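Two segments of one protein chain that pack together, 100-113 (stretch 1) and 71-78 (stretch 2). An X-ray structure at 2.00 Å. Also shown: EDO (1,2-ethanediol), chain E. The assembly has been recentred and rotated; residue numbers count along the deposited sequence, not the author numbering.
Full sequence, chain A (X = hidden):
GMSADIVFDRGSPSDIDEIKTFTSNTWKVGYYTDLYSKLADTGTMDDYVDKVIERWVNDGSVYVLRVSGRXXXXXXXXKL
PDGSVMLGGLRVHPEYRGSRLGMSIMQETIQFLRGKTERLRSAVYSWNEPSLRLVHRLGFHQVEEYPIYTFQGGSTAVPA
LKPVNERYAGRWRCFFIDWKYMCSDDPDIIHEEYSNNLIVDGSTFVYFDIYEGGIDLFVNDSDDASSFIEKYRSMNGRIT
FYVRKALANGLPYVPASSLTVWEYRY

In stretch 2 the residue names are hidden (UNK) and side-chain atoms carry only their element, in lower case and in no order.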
# COMPACT_ATOMS: atom_id res chain seq x y z
N ARG A 100 -11.72 21.34 -7.12
CA ARG A 100 -12.84 20.47 -7.44
C ARG A 100 -12.87 20.25 -8.94
O ARG A 100 -13.90 19.99 -9.54
CB ARG A 100 -14.14 21.06 -6.87
CG ARG A 100 -14.34 20.60 -5.42
CD ARG A 100 -14.76 21.69 -4.43
NE ARG A 100 -16.12 22.21 -4.61
CZ ARG A 100 -16.40 23.48 -4.93
NH1 ARG A 100 -15.42 24.35 -5.09
NH2 ARG A 100 -17.65 23.88 -5.08
N LEU A 101 -11.70 20.37 -9.56
CA LEU A 101 -11.62 20.19 -11.01
C LEU A 101 -12.04 18.78 -11.39
O LEU A 101 -12.68 18.57 -12.42
CB LEU A 101 -10.21 20.44 -11.55
CG LEU A 101 -9.70 21.83 -11.78
CD1 LEU A 101 -8.47 21.76 -12.70
CD2 LEU A 101 -10.79 22.66 -12.42
N GLY A 102 -11.68 17.82 -10.55
CA GLY A 102 -11.93 16.41 -10.87
C GLY A 102 -13.43 16.20 -10.96
O GLY A 102 -13.96 15.67 -11.92
N MSE A 103 -14.10 16.64 -9.93
CA MSE A 103 -15.54 16.58 -9.90
C MSE A 103 -16.21 17.30 -11.07
O MSE A 103 -17.12 16.79 -11.69
CB MSE A 103 -16.00 17.18 -8.61
CG MSE A 103 -17.34 17.79 -8.68
SE MSE A 103 -18.03 17.37 -6.98
CE MSE A 103 -18.46 15.58 -7.66
N SER A 104 -15.68 18.46 -11.43
CA SER A 104 -16.30 19.28 -12.48
C SER A 104 -16.15 18.61 -13.80
O SER A 104 -17.06 18.59 -14.57
CB SER A 104 -15.69 20.68 -12.60
OG SER A 104 -15.82 21.37 -11.36
N ILE A 105 -14.98 18.09 -14.06
CA ILE A 105 -14.75 17.45 -15.36
C ILE A 105 -15.59 16.18 -15.47
O ILE A 105 -16.09 15.89 -16.51
CB ILE A 105 -13.25 17.19 -15.71
CG1 ILE A 105 -13.17 17.08 -17.24
CG2 ILE A 105 -12.64 15.95 -14.97
CD1 ILE A 105 -11.79 17.23 -17.79
N MSE A 106 -15.78 15.49 -14.37
CA MSE A 106 -16.62 14.26 -14.35
C MSE A 106 -18.10 14.61 -14.57
O MSE A 106 -18.85 13.92 -15.33
CB MSE A 106 -16.46 13.49 -13.03
CG MSE A 106 -15.11 12.75 -12.91
SE MSE A 106 -14.97 11.35 -14.29
CE MSE A 106 -16.60 10.38 -13.80
N GLN A 107 -18.54 15.66 -13.91
CA GLN A 107 -19.93 16.13 -14.12
C GLN A 107 -20.17 16.58 -15.58
O GLN A 107 -21.22 16.31 -16.16
CB GLN A 107 -20.31 17.23 -13.15
CG GLN A 107 -20.26 16.81 -11.71
CD GLN A 107 -20.54 17.96 -10.76
OE1 GLN A 107 -19.80 18.95 -10.71
NE2 GLN A 107 -21.57 17.81 -9.97
N GLU A 108 -19.20 17.28 -16.16
CA GLU A 108 -19.35 17.69 -17.55
C GLU A 108 -19.36 16.46 -18.41
O GLU A 108 -20.12 16.38 -19.38
CB GLU A 108 -18.19 18.57 -18.01
CG GLU A 108 -18.14 19.84 -17.30
CD GLU A 108 -19.15 20.84 -17.82
OE1 GLU A 108 -19.78 20.60 -18.88
OE2 GLU A 108 -19.29 21.90 -17.17
N THR A 109 -18.48 15.52 -18.09
CA THR A 109 -18.42 14.25 -18.84
C THR A 109 -19.76 13.45 -18.75
O THR A 109 -20.26 12.94 -19.76
CB THR A 109 -17.22 13.38 -18.39
OG1 THR A 109 -16.00 14.08 -18.66
CG2 THR A 109 -17.17 12.01 -19.12
N ILE A 110 -20.38 13.38 -17.57
CA ILE A 110 -21.62 12.59 -17.45
C ILE A 110 -22.70 13.19 -18.31
O ILE A 110 -23.45 12.49 -18.99
CB ILE A 110 -22.09 12.45 -15.97
CG1 ILE A 110 -21.07 11.55 -15.22
CG2 ILE A 110 -23.53 11.87 -15.88
CD1 ILE A 110 -21.03 11.76 -13.74
N GLN A 111 -22.73 14.51 -18.33
CA GLN A 111 -23.73 15.26 -19.09
C GLN A 111 -23.51 15.09 -20.58
O GLN A 111 -24.43 14.81 -21.34
CB GLN A 111 -23.74 16.74 -18.70
CG GLN A 111 -24.57 17.57 -19.67
CD GLN A 111 -25.42 18.65 -19.00
OE1 GLN A 111 -25.34 18.86 -17.79
NE2 GLN A 111 -26.26 19.31 -19.78
N PHE A 112 -22.25 15.26 -20.96
CA PHE A 112 -21.79 15.09 -22.34
C PHE A 112 -22.08 13.71 -22.94
O PHE A 112 -22.29 13.60 -24.15
CB PHE A 112 -20.28 15.34 -22.39
CG PHE A 112 -19.67 15.20 -23.76
CD1 PHE A 112 -19.91 16.14 -24.72
CD2 PHE A 112 -18.79 14.16 -24.05
CE1 PHE A 112 -19.33 16.05 -25.98
CE2 PHE A 112 -18.23 14.05 -25.30
CZ PHE A 112 -18.50 15.00 -26.27
N LEU A 113 -22.13 12.67 -22.10
CA LEU A 113 -22.31 11.28 -22.59
C LEU A 113 -23.74 10.77 -22.42
O LEU A 113 -24.09 9.71 -22.89
CB LEU A 113 -21.31 10.32 -21.95
CG LEU A 113 -19.85 10.53 -22.33
CD1 LEU A 113 -19.00 9.54 -21.60
CD2 LEU A 113 -19.66 10.41 -23.82
N UNK A 71 -5.79 24.77 -21.21
CA UNK A 71 -6.26 23.54 -20.57
C UNK A 71 -5.78 23.40 -19.13
O UNK A 71 -4.61 23.67 -18.85
c UNK A 71 -4.83 24.51 -22.29
c UNK A 71 -5.68 22.44 -21.45
c UNK A 71 -4.50 23.05 -22.10
N UNK A 72 -6.69 23.01 -18.21
CA UNK A 72 -6.30 22.83 -16.79
C UNK A 72 -6.55 21.39 -16.24
O UNK A 72 -6.04 21.00 -15.19
c UNK A 72 -6.94 23.94 -15.85
c UNK A 72 -8.47 23.79 -15.77
c UNK A 72 -6.51 25.38 -16.30
N UNK A 73 -7.30 20.61 -17.00
CA UNK A 73 -7.65 19.22 -16.63
C UNK A 73 -7.96 18.40 -17.88
O UNK A 73 -8.41 18.94 -18.93
c UNK A 73 -8.84 19.17 -15.69
N UNK A 74 -7.71 17.11 -17.77
CA UNK A 74 -8.05 16.19 -18.85
C UNK A 74 -8.93 15.07 -18.37
O UNK A 74 -8.94 14.71 -17.18
c UNK A 74 -6.77 15.51 -19.47
c UNK A 74 -5.81 16.55 -20.04
o UNK A 74 -6.09 14.72 -18.46
N UNK A 75 -9.69 14.55 -19.31
CA UNK A 75 -10.36 13.27 -19.14
C UNK A 75 -10.33 12.55 -20.50
O UNK A 75 -10.58 13.17 -21.54
c UNK A 75 -11.84 13.38 -18.63
c UNK A 75 -12.43 12.01 -18.35
c UNK A 75 -12.10 11.46 -17.05
c UNK A 75 -12.75 14.01 -19.69
N UNK A 76 -10.00 11.25 -20.48
CA UNK A 76 -10.07 10.39 -21.67
C UNK A 76 -11.40 9.61 -21.69
O UNK A 76 -11.86 9.15 -20.67
n UNK A 76 -8.97 7.43 -24.82
c UNK A 76 -9.00 6.49 -23.89
n UNK A 76 -8.96 7.07 -22.70
c UNK A 76 -8.92 8.44 -22.87
c UNK A 76 -8.92 8.66 -24.21
c UNK A 76 -8.88 9.41 -21.72
N UNK A 77 -12.00 9.49 -22.87
CA UNK A 77 -13.20 8.67 -23.05
C UNK A 77 -13.04 7.73 -24.26
O UNK A 77 -12.54 8.10 -25.31
c UNK A 77 -15.46 13.39 -22.38
c UNK A 77 -14.43 9.52 -23.37
c UNK A 77 -14.68 10.68 -22.51
se UNK A 77 -16.01 11.84 -23.40
N UNK A 78 -13.50 6.51 -24.10
CA UNK A 78 -13.42 5.58 -25.20
C UNK A 78 -14.57 4.62 -25.21
O UNK A 78 -14.77 3.86 -24.26
c UNK A 78 -10.65 3.31 -26.60
c UNK A 78 -12.08 4.83 -25.18
o UNK A 78 -9.67 4.03 -26.36
o UNK A 78 -10.58 2.16 -27.06
c UNK A 78 -12.02 3.85 -26.32
C1 EDO E . -9.49 3.80 -20.75
O1 EDO E . -8.94 3.87 -22.06
C2 EDO E . -8.79 4.80 -19.88
O2 EDO E . -9.02 6.11 -20.36

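Position 71 carries three side-chain carbons that close a ring onto its own backbone N, and it touches nothing on stretch 1. The ring identifies Pro 71.

At position 72 one carbon carries two others, a short fork of three carbons without a heteroatom. One arm lies against Leu 101, whose CD1 is also 3.6 Å from the backbone O of position 72. Three carbons, forked at the first, make valine, so this is Val 72, and the arm that meets Leu 101 is CG2, with Val 72 CG2 3.7 Å from Leu 101 CD1.

Position 73 has a single carbon, CB, directed toward the helix. The CB of position 73 stands 4.0 Å from Leu 101 CD1 and 4.1 Å from Ile 105 CD1, and nothing extends beyond it. The residue is Ala 73, and the ends of two longer side chains of the helix, Leu 101 and Ile 105, meet at its CB.

The first carbon at position 74 bears one oxygen and one carbon, and its CA-to-CB bond points away from the helix. Only the backbone comes close: the backbone C of position 74 is 3.6 Å from Ile 105 CD1. The branched hydroxyl side chain is that of Thr 74; its OG1 is hydrogen-bonded elsewhere in the structure.

Position 75 points toward the helix again, with four carbons forked at the first and one arm two carbons long. The short arm reaches Ile 105 and Thr 109, and the end of the long arm reaches Met 106. This is Ile 75. Ile 75 CG2 packs 3.9 Å from Ile 105 CD1 and 3.4 Å from Thr 109 OG1, while Ile 75 CD1 lies 4.0 Å from Met 106 SE.

Position 76 shows one carbon and then a five-membered ring of three carbons and two nitrogens, out of reach of stretch 1. It is His 76, whose ND1 shares a 2.5 Å hydrogen bond with O2 of the ethanediol.

Two carbons, a selenium and a last carbon form an unbranched chain at position 77. The selenium lies at the edge of the Phe 112 ring and near Leu 113, and the last carbon lies near Thr 109. This is selenomethionine, Met 77. Met 77 SE is 3.7 Å from Phe 112 CE2 and 3.9 Å from Leu 113 CD2; Met 77 CE is 3.8 Å from Thr 109 OG1.

Position 78 has three carbons, the third carrying two oxygens, and does not reach the helix. The carboxylate marks Glu 78.

The contact is thus made by packing, with no hydrogen bond across it. Ala 73, Ile 75 and Met 77, alternate residues of the strand, face successive turns of the helix at 46° to it. Thr 109 can join this apolar surface because its OG1 donates to Ile 105 O at 2.8 Å, within the helix itself.

Stretch 2, residues 71-78: PVATIHME
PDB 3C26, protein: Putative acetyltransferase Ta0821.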